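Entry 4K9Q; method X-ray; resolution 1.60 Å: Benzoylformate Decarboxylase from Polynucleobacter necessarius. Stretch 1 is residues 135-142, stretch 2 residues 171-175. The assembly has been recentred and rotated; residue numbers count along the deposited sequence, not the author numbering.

Stretch 1 (135-142) VPGAFMRA
Stretch 2 (171-175) DVART

Residues 135-142 form helix throughout, with phi near -62° and psi between -34° and -50°. The helix continues later in the chain. Its backbone hydrogen bonds run from F139 N to V135 O (3.0 Å), M140 N to P136 O (3.1 Å), R141 N to G137 O (2.9 Å) and A142 N to A138 O (2.8 Å). Stretch 2 has no regular helix or strand: phi/psi is -103/-8 at V172, -61/135 at A173 and -140/170 at R174. In register, G137 CA lies 5.6 Å from V172 CA, and M140 CA 6.4 Å from A173 CA. The contact buries 290 Å² in total.

The apolar part centres on V172 (chi1 m), which points toward the helix. Its CG2 lies 4.1 Å from P136 CB, 4.3 Å from M140 CB and 4.0 Å from G137 N. G137 has no side chain; the contact here is with its backbone N. P136 adds a compact ring, C-gamma exo.

M140 has the largest covered area. Its chi1 is t, chi2 p and chi3 -123°, between wells. This long, flexible side chain runs along the backbone of stretch 2: CG is 3.3 Å from V172 O, SD 4.0 Å from A173 CA, and CE 3.4 Å from R174 O. A173 turns its methyl away. One direct hydrogen bond crosses the contact, a weak one from R174 N to M140 SD (3.4 Å, 149°).

R174 points toward the helix with chi1-chi3 m, t, m and chi4 115°. M140 CG covers one face of its guanidinium, 3.8 Å from R174 NH1. R141 CA is 3.9 Å from R174 NH1, while the extended R141 side chain leads away to partners elsewhere in the structure.

One water bridges the stretches. It donates to G137 O (2.9 Å) and accepts from R174 NH1 (2.9 Å).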

# COMPACT_ATOMS: atom_id res chain seq x y z
N VAL A 135 4.05 -4.45 -22.97
CA VAL A 135 5.39 -4.23 -22.44
C VAL A 135 6.11 -3.01 -23.05
O VAL A 135 6.64 -2.18 -22.30
CB VAL A 135 6.26 -5.53 -22.46
CG1 VAL A 135 7.73 -5.21 -22.13
CG2 VAL A 135 5.68 -6.58 -21.52
N PRO A 136 6.15 -2.91 -24.39
CA PRO A 136 6.79 -1.72 -24.97
C PRO A 136 6.14 -0.43 -24.49
O PRO A 136 6.86 0.49 -24.10
CB PRO A 136 6.59 -1.91 -26.48
CG PRO A 136 6.42 -3.40 -26.65
CD PRO A 136 5.69 -3.86 -25.42
N GLY A 137 4.81 -0.37 -24.51
CA GLY A 137 4.12 0.81 -24.02
C GLY A 137 4.41 1.12 -22.56
O GLY A 137 4.44 2.29 -22.17
N ALA A 138 4.61 0.08 -21.75
CA ALA A 138 4.95 0.25 -20.33
C ALA A 138 6.34 0.87 -20.16
O ALA A 138 6.56 1.71 -19.27
CB ALA A 138 4.84 -1.07 -19.58
N PHE A 139 7.28 0.46 -21.02
CA PHE A 139 8.58 1.12 -21.04
C PHE A 139 8.47 2.60 -21.42
O PHE A 139 9.14 3.46 -20.83
CB PHE A 139 9.56 0.38 -21.96
CG PHE A 139 10.32 -0.72 -21.26
CD1 PHE A 139 11.58 -0.48 -20.73
CD2 PHE A 139 9.77 -1.99 -21.14
CE1 PHE A 139 12.30 -1.50 -20.09
CE2 PHE A 139 10.49 -3.01 -20.50
CZ PHE A 139 11.75 -2.76 -19.98
N MET A 140 7.62 2.92 -22.40
CA MET A 140 7.42 4.32 -22.75
C MET A 140 6.81 5.12 -21.58
O MET A 140 7.26 6.22 -21.28
CB MET A 140 6.55 4.47 -24.00
CG MET A 140 6.44 5.92 -24.47
SD MET A 140 8.02 6.61 -24.97
CE MET A 140 8.14 8.04 -23.89
N ARG A 141 5.79 4.56 -20.94
CA ARG A 141 5.18 5.23 -19.79
C ARG A 141 6.19 5.35 -18.65
O ARG A 141 6.22 6.34 -17.94
CB ARG A 141 3.92 4.49 -19.33
CG ARG A 141 3.23 5.13 -18.12
CD ARG A 141 1.82 4.56 -17.91
NE ARG A 141 1.27 5.06 -16.66
CZ ARG A 141 0.19 4.58 -16.05
NH1 ARG A 141 -0.51 3.58 -16.58
NH2 ARG A 141 -0.20 5.12 -14.90
N ALA A 142 7.03 4.33 -18.49
CA ALA A 142 8.09 4.37 -17.48
C ALA A 142 9.05 5.54 -17.74
O ALA A 142 9.33 6.34 -16.84
CB ALA A 142 8.86 3.04 -17.43
N ASP A 171 3.59 1.58 -32.88
CA ASP A 171 4.52 2.66 -32.59
C ASP A 171 4.14 3.29 -31.26
O ASP A 171 3.14 4.00 -31.18
CB ASP A 171 4.47 3.71 -33.71
CG ASP A 171 5.57 4.75 -33.59
OD1 ASP A 171 6.69 4.39 -33.18
OD2 ASP A 171 5.30 5.93 -33.90
N VAL A 172 4.92 3.02 -30.21
CA VAL A 172 4.57 3.56 -28.90
C VAL A 172 5.43 4.75 -28.50
O VAL A 172 5.14 5.40 -27.50
CB VAL A 172 4.61 2.50 -27.77
CG1 VAL A 172 3.71 1.31 -28.11
CG2 VAL A 172 6.04 2.06 -27.49
N ALA A 173 6.47 5.05 -29.27
CA ALA A 173 7.37 6.13 -28.90
C ALA A 173 6.69 7.50 -28.83
O ALA A 173 5.92 7.87 -29.73
CB ALA A 173 8.57 6.19 -29.84
N ARG A 174 7.00 8.24 -27.77
CA ARG A 174 6.46 9.57 -27.51
C ARG A 174 7.58 10.43 -26.96
O ARG A 174 8.66 9.92 -26.64
CB ARG A 174 5.32 9.50 -26.49
CG ARG A 174 4.07 8.77 -26.99
CD ARG A 174 2.95 8.81 -25.95
NE ARG A 174 3.12 7.87 -24.83
CZ ARG A 174 3.30 8.23 -23.57
NH1 ARG A 174 3.39 7.30 -22.62
NH2 ARG A 174 3.40 9.52 -23.24
N THR A 175 7.34 11.74 -26.85
CA THR A 175 8.25 12.61 -26.12
C THR A 175 7.51 13.41 -25.04
O THR A 175 6.29 13.59 -25.12
CB THR A 175 9.02 13.59 -27.04
OG1 THR A 175 8.12 14.58 -27.55
CG2 THR A 175 9.68 12.86 -28.19
O HOH W 1 2.75 4.47 -23.05